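Local coordinates for site-specific recombinase, resolvase family protein (PDB 3GUV) that probably cuts and rejoins DNA at specific sites, as a member of the resolvase family of serine recombinases, at residues I5-Y10 and N38-V43; V79-L84 and V106-V111. All coordinates share one frame; numbering follows the deposited sequence.

Contact 1: residues I5-Y10 and N38-V43; sequences IKVYLY and NDYEIV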
ATOM      1  N   ILE A   5      -8.013  19.096 -21.204  1.00 30.67           N
ATOM      2  CA  ILE A   5      -7.986  18.690 -19.804  1.00 29.81           C
ATOM      3  C   ILE A   5      -6.903  19.518 -19.106  1.00 28.09           C
ATOM      4  O   ILE A   5      -5.787  19.604 -19.606  1.00 27.13           O
ATOM      5  CB  ILE A   5      -7.704  17.177 -19.692  1.00 29.86           C
ATOM      6  CG1 ILE A   5      -8.896  16.388 -20.274  1.00 32.17           C
ATOM      7  CG2 ILE A   5      -7.374  16.772 -18.264  1.00 29.95           C
ATOM      8  CD1 ILE A   5     -10.254  16.839 -19.766  1.00 33.27           C
ATOM      9  N   LYS A   6      -7.263  20.137 -17.979  1.00 26.66           N
ATOM     10  CA  LYS A   6      -6.339  20.946 -17.170  1.00 25.31           C
ATOM     11  C   LYS A   6      -5.713  20.151 -15.999  1.00 24.10           C
ATOM     12  O   LYS A   6      -6.423  19.426 -15.254  1.00 22.89           O
ATOM     13  CB  LYS A   6      -7.044  22.182 -16.623  1.00 25.16           C
ATOM     14  CG  LYS A   6      -7.304  23.214 -17.739  1.00 28.70           C
ATOM     15  CD  LYS A   6      -8.229  24.340 -17.288  1.00 32.30           C
ATOM     16  CE  LYS A   6      -9.287  24.598 -18.323  1.00 34.11           C
ATOM     17  NZ  LYS A   6      -8.709  24.850 -19.674  1.00 35.90           N
ATOM     18  N   VAL A   7      -4.411  20.354 -15.812  1.00 21.19           N
ATOM     19  CA  VAL A   7      -3.678  19.670 -14.773  1.00 20.75           C
ATOM     20  C   VAL A   7      -2.713  20.623 -14.009  1.00 21.05           C
ATOM     21  O   VAL A   7      -2.293  21.722 -14.509  1.00 19.00           O
ATOM     22  CB  VAL A   7      -2.897  18.445 -15.397  1.00 20.99           C
ATOM     23  CG1 VAL A   7      -3.790  17.609 -16.393  1.00 18.47           C
ATOM     24  CG2 VAL A   7      -1.661  18.891 -16.130  1.00 20.16           C
ATOM     25  N   TYR A   8      -2.419  20.217 -12.778  1.00 20.91           N
ATOM     26  CA  TYR A   8      -1.327  20.764 -11.968  1.00 21.32           C
ATOM     27  C   TYR A   8      -0.189  19.759 -11.987  1.00 22.15           C
ATOM     28  O   TYR A   8      -0.454  18.533 -12.004  1.00 22.88           O
ATOM     29  CB  TYR A   8      -1.763  20.914 -10.502  1.00 21.50           C
ATOM     30  CG  TYR A   8      -2.732  22.040 -10.148  1.00 22.37           C
ATOM     31  CD1 TYR A   8      -2.753  23.257 -10.857  1.00 23.20           C
ATOM     32  CD2 TYR A   8      -3.560  21.920  -9.041  1.00 24.78           C
ATOM     33  CE1 TYR A   8      -3.614  24.263 -10.497  1.00 24.80           C
ATOM     34  CE2 TYR A   8      -4.419  22.925  -8.656  1.00 25.79           C
ATOM     35  CZ  TYR A   8      -4.447  24.105  -9.388  1.00 27.38           C
ATOM     36  OH  TYR A   8      -5.307  25.110  -9.006  1.00 28.68           O
ATOM     37  N   LEU A   9       1.054  20.241 -11.967  1.00 21.85           N
ATOM     38  CA  LEU A   9       2.237  19.402 -11.740  1.00 22.14           C
ATOM     39  C   LEU A   9       2.657  19.531 -10.288  1.00 22.14           C
ATOM     40  O   LEU A   9       2.688  20.635  -9.784  1.00 22.72           O
ATOM     41  CB  LEU A   9       3.398  19.854 -12.623  1.00 21.47           C
ATOM     42  CG  LEU A   9       3.615  19.077 -13.903  1.00 23.30           C
ATOM     43  CD1 LEU A   9       2.344  18.894 -14.667  1.00 20.31           C
ATOM     44  CD2 LEU A   9       4.778  19.714 -14.721  1.00 19.50           C
ATOM     45  N   TYR A  10       2.978  18.426  -9.619  1.00 21.48           N
ATOM     46  CA  TYR A  10       3.532  18.478  -8.254  1.00 21.92           C
ATOM     47  C   TYR A  10       4.833  17.709  -8.167  1.00 21.96           C
ATOM     48  O   TYR A  10       4.886  16.548  -8.544  1.00 22.88           O
ATOM     49  CB  TYR A  10       2.581  17.881  -7.223  1.00 22.23           C
ATOM     50  CG  TYR A  10       3.206  17.946  -5.853  1.00 23.31           C
ATOM     51  CD1 TYR A  10       3.322  19.168  -5.183  1.00 22.20           C
ATOM     52  CD2 TYR A  10       3.757  16.788  -5.241  1.00 22.66           C
ATOM     53  CE1 TYR A  10       3.921  19.241  -3.930  1.00 23.87           C
ATOM     54  CE2 TYR A  10       4.383  16.858  -4.006  1.00 22.89           C
ATOM     55  CZ  TYR A  10       4.459  18.064  -3.351  1.00 24.12           C
ATOM     56  OH  TYR A  10       5.088  18.148  -2.138  1.00 25.85           O
ATOM     57  N   ASN A  38      -0.004  13.780 -24.013  1.00 31.89           N
ATOM     58  CA  ASN A  38      -1.416  13.514 -23.658  1.00 31.94           C
ATOM     59  C   ASN A  38      -2.362  14.687 -23.893  1.00 32.47           C
ATOM     60  O   ASN A  38      -3.536  14.648 -23.510  1.00 31.73           O
ATOM     61  CB  ASN A  38      -1.505  13.126 -22.181  1.00 32.16           C
ATOM     62  CG  ASN A  38      -1.046  11.727 -21.925  1.00 34.07           C
ATOM     63  OD1 ASN A  38      -1.859  10.874 -21.564  1.00 38.51           O
ATOM     64  ND2 ASN A  38       0.242  11.466 -22.119  1.00 34.21           N
ATOM     65  N   ASP A  39      -1.818  15.763 -24.454  1.00 33.04           N
ATOM     66  CA  ASP A  39      -2.590  16.954 -24.775  1.00 33.67           C
ATOM     67  C   ASP A  39      -3.263  17.603 -23.547  1.00 32.84           C
ATOM     68  O   ASP A  39      -4.374  18.150 -23.637  1.00 32.81           O
ATOM     69  CB  ASP A  39      -3.614  16.640 -25.884  1.00 34.62           C
ATOM     70  CG  ASP A  39      -3.752  17.770 -26.883  1.00 37.10           C
ATOM     71  OD1 ASP A  39      -4.892  18.086 -27.270  1.00 41.33           O
ATOM     72  OD2 ASP A  39      -2.717  18.348 -27.278  1.00 40.31           O
ATOM     73  N   TYR A  40      -2.569  17.555 -22.410  1.00 31.39           N
ATOM     74  CA  TYR A  40      -3.015  18.240 -21.209  1.00 30.26           C
ATOM     75  C   TYR A  40      -2.583  19.710 -21.261  1.00 29.07           C
ATOM     76  O   TYR A  40      -1.611  20.079 -21.955  1.00 28.56           O
ATOM     77  CB  TYR A  40      -2.435  17.601 -19.940  1.00 30.36           C
ATOM     78  CG  TYR A  40      -2.932  16.198 -19.651  1.00 33.42           C
ATOM     79  CD1 TYR A  40      -4.291  15.892 -19.713  1.00 38.18           C
ATOM     80  CD2 TYR A  40      -2.061  15.202 -19.308  1.00 34.72           C
ATOM     81  CE1 TYR A  40      -4.762  14.614 -19.458  1.00 39.09           C
ATOM     82  CE2 TYR A  40      -2.510  13.928 -19.046  1.00 39.47           C
ATOM     83  CZ  TYR A  40      -3.859  13.641 -19.125  1.00 40.27           C
ATOM     84  OH  TYR A  40      -4.293  12.384 -18.873  1.00 41.32           O
ATOM     85  N   GLU A  41      -3.309  20.523 -20.506  1.00 27.75           N
ATOM     86  CA  GLU A  41      -2.986  21.923 -20.321  1.00 28.03           C
ATOM     87  C   GLU A  41      -2.585  22.142 -18.864  1.00 26.21           C
ATOM     88  O   GLU A  41      -3.376  21.920 -17.938  1.00 25.76           O
ATOM     89  CB  GLU A  41      -4.176  22.818 -20.714  1.00 28.28           C
ATOM     90  CG  GLU A  41      -3.804  24.287 -20.883  1.00 31.49           C
ATOM     91  CD  GLU A  41      -4.992  25.252 -20.995  1.00 35.45           C
ATOM     92  OE1 GLU A  41      -4.768  26.404 -21.421  1.00 38.99           O
ATOM     93  OE2 GLU A  41      -6.136  24.896 -20.657  1.00 39.34           O
ATOM     94  N   ILE A  42      -1.343  22.572 -18.669  1.00 25.00           N
ATOM     95  CA  ILE A  42      -0.791  22.767 -17.343  1.00 23.45           C
ATOM     96  C   ILE A  42      -1.226  24.162 -16.941  1.00 23.98           C
ATOM     97  O   ILE A  42      -1.012  25.119 -17.697  1.00 23.73           O
ATOM     98  CB  ILE A  42       0.757  22.657 -17.317  1.00 23.05           C
ATOM     99  CG1 ILE A  42       1.200  21.278 -17.832  1.00 22.87           C
ATOM    100  CG2 ILE A  42       1.300  22.927 -15.924  1.00 20.97           C
ATOM    101  CD1 ILE A  42       2.772  21.062 -17.939  1.00 20.08           C
ATOM    102  N   VAL A  43      -1.840  24.260 -15.762  1.00 23.88           N
ATOM    103  CA  VAL A  43      -2.335  25.514 -15.223  1.00 23.84           C
ATOM    104  C   VAL A  43      -1.749  25.828 -13.834  1.00 24.83           C
ATOM    105  O   VAL A  43      -2.153  26.809 -13.196  1.00 25.79           O
ATOM    106  CB  VAL A  43      -3.890  25.574 -15.214  1.00 24.11           C
ATOM    107  CG1 VAL A  43      -4.397  25.559 -16.628  1.00 23.03           C
ATOM    108  CG2 VAL A  43      -4.515  24.439 -14.341  1.00 21.78           C
TER

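Contact 2: residues V79-L84 and V106-V111; sequences VLVFKL and VNLICV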
ATOM      1  N   VAL A  79      -3.904  15.991 -10.798  1.00 24.15           N
ATOM      2  CA  VAL A  79      -2.517  16.284 -10.362  1.00 24.34           C
ATOM      3  C   VAL A  79      -1.598  15.204 -10.914  1.00 25.13           C
ATOM      4  O   VAL A  79      -1.863  13.978 -10.728  1.00 26.21           O
ATOM      5  CB  VAL A  79      -2.315  16.270  -8.835  1.00 25.26           C
ATOM      6  CG1 VAL A  79      -0.833  16.450  -8.486  1.00 22.97           C
ATOM      7  CG2 VAL A  79      -3.215  17.307  -8.131  1.00 23.00           C
ATOM      8  N   LEU A  80      -0.547  15.634 -11.604  1.00 24.69           N
ATOM      9  CA  LEU A  80       0.510  14.753 -12.031  1.00 24.84           C
ATOM     10  C   LEU A  80       1.639  14.805 -11.006  1.00 24.60           C
ATOM     11  O   LEU A  80       2.129  15.881 -10.678  1.00 24.45           O
ATOM     12  CB  LEU A  80       1.054  15.166 -13.402  1.00 25.50           C
ATOM     13  CG  LEU A  80       0.269  14.866 -14.691  1.00 26.53           C
ATOM     14  CD1 LEU A  80      -1.197  15.288 -14.701  1.00 23.65           C
ATOM     15  CD2 LEU A  80       1.054  15.554 -15.843  1.00 28.21           C
ATOM     16  N   VAL A  81       2.017  13.627 -10.510  1.00 23.90           N
ATOM     17  CA  VAL A  81       3.239  13.377  -9.726  1.00 22.26           C
ATOM     18  C   VAL A  81       4.173  12.439 -10.514  1.00 23.18           C
ATOM     19  O   VAL A  81       3.749  11.789 -11.515  1.00 22.15           O
ATOM     20  CB  VAL A  81       2.897  12.818  -8.341  1.00 22.35           C
ATOM     21  CG1 VAL A  81       1.960  13.768  -7.630  1.00 22.50           C
ATOM     22  CG2 VAL A  81       2.262  11.423  -8.428  1.00 20.81           C
ATOM     23  N   PHE A  82       5.470  12.418 -10.153  1.00 23.60           N
ATOM     24  CA  PHE A  82       6.413  11.519 -10.823  1.00 24.85           C
ATOM     25  C   PHE A  82       6.106  10.057 -10.443  1.00 25.59           C
ATOM     26  O   PHE A  82       5.921   9.196 -11.306  1.00 26.01           O
ATOM     27  CB  PHE A  82       7.881  11.888 -10.484  1.00 25.72           C
ATOM     28  CG  PHE A  82       8.899  11.109 -11.303  1.00 24.11           C
ATOM     29  CD1 PHE A  82       8.999  11.315 -12.667  1.00 23.08           C
ATOM     30  CD2 PHE A  82       9.714  10.161 -10.705  1.00 26.03           C
ATOM     31  CE1 PHE A  82       9.902  10.633 -13.428  1.00 24.62           C
ATOM     32  CE2 PHE A  82      10.637   9.439 -11.465  1.00 27.48           C
ATOM     33  CZ  PHE A  82      10.739   9.687 -12.829  1.00 27.98           C
ATOM     34  N   LYS A  83       5.980   9.818  -9.151  1.00 27.28           N
ATOM     35  CA  LYS A  83       5.525   8.538  -8.591  1.00 28.94           C
ATOM     36  C   LYS A  83       4.978   8.767  -7.170  1.00 29.77           C
ATOM     37  O   LYS A  83       5.189   9.847  -6.587  1.00 30.12           O
ATOM     38  CB  LYS A  83       6.688   7.551  -8.599  1.00 29.80           C
ATOM     39  CG  LYS A  83       7.863   8.046  -7.865  1.00 32.01           C
ATOM     40  CD  LYS A  83       9.092   7.201  -8.123  1.00 36.03           C
ATOM     41  CE  LYS A  83      10.269   7.917  -7.451  1.00 38.70           C
ATOM     42  NZ  LYS A  83      11.499   7.080  -7.335  1.00 42.63           N
ATOM     43  N   LEU A  84       4.265   7.788  -6.620  1.00 30.67           N
ATOM     44  CA  LEU A  84       3.621   7.921  -5.290  1.00 32.01           C
ATOM     45  C   LEU A  84       4.558   8.309  -4.147  1.00 33.65           C
ATOM     46  O   LEU A  84       4.191   9.106  -3.269  1.00 33.22           O
ATOM     47  CB  LEU A  84       2.891   6.624  -4.869  1.00 31.65           C
ATOM     48  CG  LEU A  84       1.526   6.334  -5.466  1.00 31.39           C
ATOM     49  CD1 LEU A  84       0.869   5.032  -4.866  1.00 27.76           C
ATOM     50  CD2 LEU A  84       0.616   7.554  -5.247  1.00 30.01           C
ATOM     51  N   VAL A 106     -10.912  15.873  -8.490  1.00 31.98           N
ATOM     52  CA  VAL A 106      -9.523  15.784  -9.002  1.00 30.54           C
ATOM     53  C   VAL A 106      -8.935  14.353  -8.839  1.00 29.84           C
ATOM     54  O   VAL A 106      -9.019  13.741  -7.756  1.00 28.84           O
ATOM     55  CB  VAL A 106      -8.634  16.868  -8.337  1.00 30.61           C
ATOM     56  CG1 VAL A 106      -7.152  16.782  -8.807  1.00 30.98           C
ATOM     57  CG2 VAL A 106      -9.211  18.312  -8.610  1.00 30.23           C
ATOM     58  N   ASN A 107      -8.388  13.826  -9.942  1.00 28.79           N
ATOM     59  CA  ASN A 107      -7.697  12.539  -9.961  1.00 27.90           C
ATOM     60  C   ASN A 107      -6.156  12.640 -10.018  1.00 27.93           C
ATOM     61  O   ASN A 107      -5.581  13.714 -10.247  1.00 27.83           O
ATOM     62  CB  ASN A 107      -8.248  11.684 -11.100  1.00 27.76           C
ATOM     63  CG  ASN A 107      -9.553  10.981 -10.715  1.00 27.34           C
ATOM     64  OD1 ASN A 107      -9.556  10.018  -9.951  1.00 24.26           O
ATOM     65  ND2 ASN A 107     -10.658  11.488 -11.229  1.00 25.97           N
ATOM     66  N   LEU A 108      -5.499  11.515  -9.770  1.00 27.25           N
ATOM     67  CA  LEU A 108      -4.049  11.438  -9.636  1.00 26.65           C
ATOM     68  C   LEU A 108      -3.442  10.589 -10.739  1.00 26.11           C
ATOM     69  O   LEU A 108      -3.922   9.463 -10.995  1.00 25.75           O
ATOM     70  CB  LEU A 108      -3.658  10.864  -8.283  1.00 26.90           C
ATOM     71  CG  LEU A 108      -2.140  10.848  -7.986  1.00 27.75           C
ATOM     72  CD1 LEU A 108      -1.601  12.289  -7.697  1.00 19.99           C
ATOM     73  CD2 LEU A 108      -1.922   9.880  -6.783  1.00 29.08           C
ATOM     74  N   ILE A 109      -2.418  11.155 -11.381  1.00 25.82           N
ATOM     75  CA  ILE A 109      -1.590  10.472 -12.374  1.00 27.05           C
ATOM     76  C   ILE A 109      -0.182  10.461 -11.822  1.00 27.95           C
ATOM     77  O   ILE A 109       0.312  11.492 -11.348  1.00 28.74           O
ATOM     78  CB  ILE A 109      -1.651  11.124 -13.794  1.00 26.85           C
ATOM     79  CG1 ILE A 109      -3.091  11.097 -14.314  1.00 26.79           C
ATOM     80  CG2 ILE A 109      -0.721  10.371 -14.810  1.00 26.36           C
ATOM     81  CD1 ILE A 109      -3.291  11.675 -15.751  1.00 23.46           C
ATOM     82  N   CYS A 110       0.384   9.254 -11.750  1.00 28.81           N
ATOM     83  CA  CYS A 110       1.771   8.997 -11.406  1.00 28.94           C
ATOM     84  C   CYS A 110       2.407   8.624 -12.691  1.00 29.92           C
ATOM     85  O   CYS A 110       2.156   7.551 -13.236  1.00 29.28           O
ATOM     86  CB  CYS A 110       1.911   7.835 -10.440  1.00 29.64           C
ATOM     87  SG  CYS A 110       0.944   8.073  -8.967  1.00 33.35           S
ATOM     88  N   VAL A 111       3.217   9.537 -13.187  1.00 30.11           N
ATOM     89  CA  VAL A 111       3.849   9.393 -14.460  1.00 31.23           C
ATOM     90  C   VAL A 111       4.767   8.158 -14.560  1.00 33.38           C
ATOM     91  O   VAL A 111       4.657   7.389 -15.514  1.00 34.04           O
ATOM     92  CB  VAL A 111       4.603  10.711 -14.822  1.00 30.39           C
ATOM     93  CG1 VAL A 111       5.553  10.498 -15.938  1.00 30.18           C
ATOM     94  CG2 VAL A 111       3.565  11.816 -15.161  1.00 29.19           C
TER

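Contact 1: residues I5-Y10 and N38-V43
With CG anti to the backbone N (chi1 -165°) and the chain extended beyond it, Glu41 runs alongside Lys6, whose chain bends at chi3 and chi4, bringing the ammonium back to the acid. Lys6 NZ meets Glu41 OE2 at 2.8 Å, nearly along the C-O axis, in a salt bridge between two partly exposed side chains on the face that Lys6 and Glu41 share. The Val43 side chain crosses that of Lys6 at about a right angle, its CG1 3.9 Å from Lys6 CG. The backbones are in parallel register, Lys6 beside Glu41 and Val7 beside Ile42: Glu41 N donates to Ile5 O, Val7 N to Glu41 O at 2.8 Å, and Val43 N to Val7 O. This pairs the first strand of the resolvase N-terminal domain with strand 41-48, which follows helix 24-37 in a beta-alpha-beta crossover; Asp39 closes that helix with a Schellman motif. On the other face Val7 CG1 lies over the Tyr40 ring, 4.0 Å from its centroid and 28° off the normal, a CH-pi contact. Ile5 CB sits at the ring's edge, in plane, 3.6 Å from Tyr40 CD1. Farther along, Leu9 CD1 packs on Ile42 CD1 at 3.9 Å, and Lys32 of helix 24-37 touches both side chains.

Contact 2: residues V79-L84 and V106-V111
Leu108 reaches across to Val79, Val81 and Leu84, and its side chain can be followed outward. Its CB leaves on the face shared with Val79, Val81 and Cys110; CG, anti to the backbone N (chi1 -175°), comes to 4.2 Å from Val79 O. There the branches part: CD1 passes Val79 O at 3.5 Å and ends 3.9 Å from Val81 CG1, the two side chains crossing at about a right angle, while CD2 meets Leu84 CD2 at 3.8 Å. Leu84 CD2 also touches Cys110 SG, and the sulfur lies 3.6 Å from Val81 CG2, so that Leu108, Leu84, Cys110 and Val81 are linked through successive apolar contacts. Strands 78-81 and 107-110 are the parallel ends of a beta-alpha-beta unit whose helix 91-103 packs on this face, Met101 touching Val79, Val106 and Leu108, with Ile69 of helix 60-70 also touching Val79 and Val106. Four backbone bonds fix the register: Val79 N to Asn107 O, Ile109 N to Val79 O, Val81 N to Ile109 O and Val111 N to Val81 O, the last 2.9 Å long with an N-H...O angle of 174°. On the opposite face Leu80 CD1 approaches Ile109 CB at 4.3 Å. Leu84 also packs on Ala131 of the second subunit.

Contact 1 closes before contact 2 opens along the chain, and their centres lie 11 Å apart in one sheet, ordered 41-48, 6-12, 78-81, 107-110, 115-116. Strands 6-12 and 78-81 are neighbours, so the contacts meet directly: probable hydrogen bonds join Tyr8 O to Leu80 N and Tyr10 N to Leu80 O, and Val7 CB packs on Leu80 CD1. Helix 24-37 spans both, Phe34 touching Tyr40, Leu80 and Ile109. Contact 1 pairs strand 41-48, one of the two outermost within this chain, with strand 6-12 and is partly buried, whereas contact 2 is buried nearer the chain centre and borders the second subunit. The contacts supply the outer two of three pairings among the four parallel strands, the Leu80 bonds the middle one.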